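Local coordinates for protein xylan esterase 1 (PDB 3FCY) that probably removes acetyl groups from xylan and related acetylated substrates as a carbohydrate esterase of family 7 with the alpha/beta hydrolase fold, at residues 166-171 with 272-277; 231-236 with 248-253. All blocks are in the same frame, centred on the assembly; numbering follows the deposited sequence.

Interaction 1 (166-171 with 272-277)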
loop_
_atom_site.group_PDB
_atom_site.type_symbol
_atom_site.label_atom_id
_atom_site.label_comp_id
_atom_site.label_asym_id
_atom_site.label_seq_id
_atom_site.Cartn_x
_atom_site.Cartn_y
_atom_site.Cartn_z
ATOM N N ARG A 166 23.444 -10.768 14.633
ATOM C CA ARG A 166 24.481 -10.068 15.388
ATOM C C ARG A 166 25.509 -11.085 15.904
ATOM O O ARG A 166 25.186 -11.946 16.720
ATOM C CB ARG A 166 23.853 -9.300 16.562
ATOM C CG ARG A 166 24.795 -8.330 17.284
ATOM C CD ARG A 166 25.331 -7.239 16.344
ATOM N NE ARG A 166 24.253 -6.480 15.714
ATOM C CZ ARG A 166 23.586 -5.479 16.285
ATOM N NH1 ARG A 166 23.883 -5.085 17.518
ATOM N NH2 ARG A 166 22.597 -4.884 15.627
ATOM N N GLY A 167 26.742 -10.979 15.412
ATOM C CA GLY A 167 27.789 -11.901 15.812
ATOM C C GLY A 167 27.810 -13.150 14.944
ATOM O O GLY A 167 28.549 -14.102 15.217
ATOM N N LEU A 168 27.005 -13.150 13.887
ATOM C CA LEU A 168 26.935 -14.295 12.984
ATOM C C LEU A 168 28.257 -14.544 12.244
ATOM O O LEU A 168 28.601 -15.692 11.965
ATOM C CB LEU A 168 25.791 -14.102 11.983
ATOM C CG LEU A 168 25.497 -15.251 11.007
ATOM C CD1 LEU A 168 25.171 -16.529 11.775
ATOM C CD2 LEU A 168 24.339 -14.863 10.109
ATOM N N ASP A 169 28.993 -13.480 11.920
ATOM C CA ASP A 169 30.280 -13.630 11.234
ATOM C C ASP A 169 31.437 -13.711 12.232
ATOM O O ASP A 169 32.603 -13.708 11.843
ATOM C CB ASP A 169 30.553 -12.463 10.274
ATOM C CG ASP A 169 29.692 -12.508 9.030
ATOM O OD1 ASP A 169 29.361 -13.620 8.563
ATOM O OD2 ASP A 169 29.360 -11.423 8.505
ATOM N N ASP A 170 31.109 -13.764 13.517
ATOM C CA ASP A 170 32.118 -13.860 14.568
ATOM C C ASP A 170 32.067 -15.317 15.042
ATOM O O ASP A 170 31.339 -16.130 14.467
ATOM C CB ASP A 170 31.724 -12.953 15.740
ATOM C CG ASP A 170 32.892 -12.620 16.649
ATOM O OD1 ASP A 170 33.686 -13.530 16.967
ATOM O OD2 ASP A 170 33.005 -11.443 17.058
ATOM N N ASP A 171 32.831 -15.660 16.075
ATOM C CA ASP A 171 32.791 -17.026 16.589
ATOM C C ASP A 171 31.384 -17.329 17.103
ATOM O O ASP A 171 30.727 -16.454 17.669
ATOM C CB ASP A 171 33.790 -17.213 17.730
ATOM C CG ASP A 171 33.847 -18.652 18.212
ATOM O OD1 ASP A 171 34.389 -19.504 17.475
ATOM O OD2 ASP A 171 33.338 -18.937 19.317
ATOM N N THR A 272 23.126 -23.441 9.509
ATOM C CA THR A 272 23.566 -24.395 10.522
ATOM C C THR A 272 24.014 -23.605 11.745
ATOM O O THR A 272 23.707 -23.967 12.880
ATOM C CB THR A 272 24.747 -25.263 10.023
ATOM O OG1 THR A 272 24.307 -26.087 8.934
ATOM C CG2 THR A 272 25.275 -26.149 11.143
ATOM N N LYS A 273 24.742 -22.520 11.507
ATOM C CA LYS A 273 25.215 -21.679 12.595
ATOM C C LYS A 273 24.024 -21.052 13.319
ATOM O O LYS A 273 24.021 -20.940 14.551
ATOM C CB LYS A 273 26.145 -20.598 12.057
ATOM C CG LYS A 273 26.937 -19.887 13.132
ATOM C CD LYS A 273 28.073 -19.094 12.516
ATOM C CE LYS A 273 28.918 -18.409 13.576
ATOM N NZ LYS A 273 30.053 -17.679 12.946
ATOM N N LEU A 274 23.010 -20.648 12.557
ATOM C CA LEU A 274 21.806 -20.067 13.154
ATOM C C LEU A 274 21.098 -21.155 13.966
ATOM O O LEU A 274 20.248 -20.871 14.812
ATOM C CB LEU A 274 20.867 -19.531 12.067
ATOM C CG LEU A 274 21.307 -18.254 11.337
ATOM C CD1 LEU A 274 20.329 -17.939 10.216
ATOM C CD2 LEU A 274 21.384 -17.095 12.320
ATOM N N GLY A 275 21.459 -22.404 13.695
ATOM C CA GLY A 275 20.867 -23.522 14.409
ATOM C C GLY A 275 21.156 -23.464 15.897
ATOM O O GLY A 275 20.401 -24.005 16.705
ATOM N N TYR A 276 22.249 -22.805 16.269
ATOM C CA TYR A 276 22.617 -22.678 17.676
ATOM C C TYR A 276 21.591 -21.880 18.466
ATOM O O TYR A 276 21.429 -22.089 19.673
ATOM C CB TYR A 276 23.977 -21.994 17.822
ATOM C CG TYR A 276 25.155 -22.855 17.445
ATOM C CD1 TYR A 276 25.432 -24.039 18.136
ATOM C CD2 TYR A 276 26.011 -22.479 16.415
ATOM C CE1 TYR A 276 26.542 -24.822 17.808
ATOM C CE2 TYR A 276 27.116 -23.253 16.077
ATOM C CZ TYR A 276 27.377 -24.421 16.778
ATOM O OH TYR A 276 28.473 -25.179 16.437
ATOM N N ILE A 277 20.908 -20.958 17.793
ATOM C CA ILE A 277 19.915 -20.130 18.464
ATOM C C ILE A 277 18.508 -20.348 17.927
ATOM O O ILE A 277 17.666 -19.449 17.967
ATOM C CB ILE A 277 20.286 -18.628 18.371
ATOM C CG1 ILE A 277 20.405 -18.196 16.906
ATOM C CG2 ILE A 277 21.605 -18.382 19.102
ATOM C CD1 ILE A 277 20.672 -16.711 16.729
#
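Lys273 reaches from helix 267-274 into the loop 166-171 and gives its ammonium group to two backbone carbonyls. NZ lies 2.6 Å from Leu168 O and 2.5 Å from Asp170 O, so one charged nitrogen bridges two residues of the same short turn. The two bonds differ in direction: NZ meets Asp170 O almost head-on, with a C=O...N angle of 171°, but it sits above the carbonyl plane of Leu168, 40° out of it. CG stands anti to the backbone N (chi1 -166°), which lets the extended chain pass alongside Leu168 CD1 and set NZ between the two carbonyl oxygens. On the way Lys273 CD comes within 3.9 Å of Leu168 CD1. The same methyl meets CD2 of Leu274 at 3.9 Å, the two leucine side chains crossing at about a right angle.

The carbonyls are presented by a type I beta turn from Gly167 to Asp170, closed by the backbone bond from Asp170 N to Gly167 O. Gly167 has a positive phi, where a side chain would press on the preceding carbonyl. The carboxylates of Asp169, Asp170 and Asp171 do not touch NZ, although their charge probably favours the ammonium ion; Asp169 is bonded to Tyr256, Asp170 to the backbone N of Thr156 and to Asn174, and Asp171 OD2 to the backbone N of Asp173.

The contact thus joins helix 267-274 to the loop between strand 136-140 and helix 176-192. Helix 176-192 lies close by, touching Arg166 through Leu176 and Ile277 through Phe177 and Phe181.

Interaction 2 (231-236 with 248-253)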
loop_
_atom_site.group_PDB
_atom_site.type_symbol
_atom_site.label_atom_id
_atom_site.label_comp_id
_atom_site.label_asym_id
_atom_site.label_seq_id
_atom_site.Cartn_x
_atom_site.Cartn_y
_atom_site.Cartn_z
ATOM N N TYR A 231 2.876 -17.532 19.751
ATOM C CA TYR A 231 3.433 -17.340 18.411
ATOM C C TYR A 231 4.919 -17.004 18.483
ATOM O O TYR A 231 5.346 -15.910 18.109
ATOM C CB TYR A 231 2.655 -16.252 17.645
ATOM C CG TYR A 231 2.251 -15.017 18.432
ATOM C CD1 TYR A 231 2.939 -13.812 18.286
ATOM C CD2 TYR A 231 1.138 -15.037 19.271
ATOM C CE1 TYR A 231 2.520 -12.651 18.952
ATOM C CE2 TYR A 231 0.713 -13.888 19.940
ATOM C CZ TYR A 231 1.405 -12.699 19.775
ATOM O OH TYR A 231 0.973 -11.564 20.424
ATOM N N PRO A 232 5.728 -17.967 18.955
ATOM C CA PRO A 232 7.179 -17.812 19.102
ATOM C C PRO A 232 7.970 -17.411 17.862
ATOM O O PRO A 232 7.715 -17.873 16.750
ATOM C CB PRO A 232 7.619 -19.165 19.661
ATOM C CG PRO A 232 6.605 -20.118 19.083
ATOM C CD PRO A 232 5.317 -19.350 19.262
ATOM N N PHE A 233 8.933 -16.530 18.100
ATOM C CA PHE A 233 9.850 -15.997 17.098
ATOM C C PHE A 233 11.164 -16.733 17.391
ATOM O O PHE A 233 11.295 -17.346 18.452
ATOM C CB PHE A 233 9.992 -14.489 17.350
ATOM C CG PHE A 233 10.934 -13.771 16.418
ATOM C CD1 PHE A 233 10.738 -13.789 15.041
ATOM C CD2 PHE A 233 11.971 -12.991 16.936
ATOM C CE1 PHE A 233 11.553 -13.034 14.195
ATOM C CE2 PHE A 233 12.788 -12.235 16.100
ATOM C CZ PHE A 233 12.577 -12.258 14.725
ATOM N N LEU A 234 12.117 -16.688 16.463
ATOM C CA LEU A 234 13.423 -17.338 16.639
ATOM C C LEU A 234 13.381 -18.857 16.489
ATOM O O LEU A 234 14.104 -19.580 17.180
ATOM C CB LEU A 234 14.012 -16.993 18.012
ATOM C CG LEU A 234 14.171 -15.511 18.365
ATOM C CD1 LEU A 234 14.685 -15.401 19.796
ATOM C CD2 LEU A 234 15.127 -14.826 17.387
ATOM N N SER A 235 12.554 -19.340 15.573
ATOM C CA SER A 235 12.431 -20.772 15.371
ATOM C C SER A 235 12.426 -21.204 13.911
ATOM O O SER A 235 11.739 -20.606 13.083
ATOM C CB SER A 235 11.144 -21.272 16.036
ATOM O OG SER A 235 10.878 -22.628 15.711
ATOM N N ASP A 236 13.212 -22.232 13.597
ATOM C CA ASP A 236 13.222 -22.792 12.250
ATOM C C ASP A 236 13.519 -21.744 11.170
ATOM O O ASP A 236 12.773 -21.606 10.205
ATOM C CB ASP A 236 11.848 -23.429 12.023
ATOM C CG ASP A 236 11.861 -24.532 10.991
ATOM O OD1 ASP A 236 12.947 -24.992 10.585
ATOM O OD2 ASP A 236 10.756 -24.948 10.597
ATOM N N ASN A 248 9.859 -8.672 7.254
ATOM C CA ASN A 248 9.240 -8.198 8.483
ATOM C C ASN A 248 10.231 -8.447 9.620
ATOM O O ASN A 248 11.365 -7.969 9.566
ATOM C CB ASN A 248 7.923 -8.942 8.741
ATOM C CG ASN A 248 6.907 -8.735 7.625
ATOM O OD1 ASN A 248 6.573 -7.601 7.281
ATOM N ND2 ASN A 248 6.410 -9.833 7.058
ATOM N N ALA A 249 9.823 -9.208 10.631
ATOM C CA ALA A 249 10.704 -9.489 11.766
ATOM C C ALA A 249 11.962 -10.269 11.379
ATOM O O ALA A 249 13.009 -10.120 12.010
ATOM C CB ALA A 249 9.934 -10.244 12.851
ATOM N N TYR A 250 11.859 -11.091 10.339
ATOM C CA TYR A 250 12.987 -11.897 9.875
ATOM C C TYR A 250 13.732 -11.290 8.681
ATOM O O TYR A 250 14.530 -11.969 8.029
ATOM C CB TYR A 250 12.498 -13.296 9.497
ATOM C CG TYR A 250 12.192 -14.205 10.674
ATOM C CD1 TYR A 250 13.215 -14.672 11.504
ATOM C CD2 TYR A 250 10.888 -14.635 10.929
ATOM C CE1 TYR A 250 12.948 -15.552 12.558
ATOM C CE2 TYR A 250 10.607 -15.518 11.984
ATOM C CZ TYR A 250 11.645 -15.970 12.792
ATOM O OH TYR A 250 11.381 -16.844 13.826
ATOM N N GLN A 251 13.476 -10.017 8.399
ATOM C CA GLN A 251 14.114 -9.329 7.273
ATOM C C GLN A 251 15.644 -9.399 7.272
ATOM O O GLN A 251 16.269 -9.497 6.215
ATOM C CB GLN A 251 13.684 -7.857 7.255
ATOM C CG GLN A 251 14.333 -7.018 6.154
ATOM C CD GLN A 251 13.946 -7.475 4.761
ATOM O OE1 GLN A 251 12.765 -7.609 4.447
ATOM N NE2 GLN A 251 14.939 -7.711 3.916
ATOM N N GLU A 252 16.242 -9.345 8.458
ATOM C CA GLU A 252 17.695 -9.366 8.579
ATOM C C GLU A 252 18.364 -10.601 7.979
ATOM O O GLU A 252 19.516 -10.535 7.553
ATOM C CB GLU A 252 18.095 -9.205 10.044
ATOM C CG GLU A 252 17.704 -10.361 10.950
ATOM C CD GLU A 252 17.736 -9.965 12.409
ATOM O OE1 GLU A 252 16.764 -9.333 12.874
ATOM O OE2 GLU A 252 18.738 -10.267 13.087
ATOM N N ILE A 253 17.655 -11.722 7.936
ATOM C CA ILE A 253 18.230 -12.928 7.348
ATOM C C ILE A 253 18.416 -12.688 5.851
ATOM O O ILE A 253 19.416 -13.100 5.264
ATOM C CB ILE A 253 17.322 -14.147 7.562
ATOM C CG1 ILE A 253 17.313 -14.520 9.046
ATOM C CG2 ILE A 253 17.804 -15.312 6.708
ATOM C CD1 ILE A 253 16.319 -15.597 9.397
HETATM O O HOH W 1 8.851 -18.063 14.114
#
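The Tyr250 ring carries Phe233 on one face, with CE1 3.2 Å above the plane and over its centre, while Ser235 N and a water lie at its edge. The two ring planes meet at 42°, neither stacked nor perpendicular, with centroids 4.4 Å apart. Phe233 has CG anti to the backbone N (chi1 179°), which brings its ring over Tyr250. At the edge of the Phe233 ring, CZ approaches Ala249 O at 3.5 Å, and CE1 rests on the methyl of Ala249.

Tyr250 OH takes two backbone N-H groups, a bent bond from Leu234 N (2.7 Å, 131°) and a longer, straighter one from Ser235 N (3.3 Å). The water joins this hydroxyl to Pro232 O, to which it donates. A phenylalanine in place of Tyr250 lacks the hydroxyl, and the amides of Leu234 and Ser235 would probably be left without this acceptor and the loop 231-236 less firmly fixed.

Phe233 also meets Tyr117, predicted to bind substrate, and Ser208, the predicted nucleophile, so the contact borders the probable active site. It joins the loop after strand 226-230 to the residues leading into helix 251-260, with helix 237-242 against Tyr250 and helices 279-282 and 303-310 against Ser235.

From the N terminus, the chain first passes through 166-171, in the loop between strand 136-140 and helix 176-192. It then runs through strand 202-207, which leads to Ser208, the predicted nucleophile, and strand 226-230 of the central sheet before reaching 231-236. Interaction 2 closes a short loop there, taking in helix 237-242 and ending at 248-253. Helix 251-260 is followed by helix 267-274, where interaction 1 closes a much longer loop, about a hundred residues, that encloses the smaller one without crossing it. Their centres are 14 Å apart, without touching. Interaction 2 ties the residues before helix 251-260 to the loop after strand 226-230, beside the probable active site; interaction 1 fastens the next helix to 166-171.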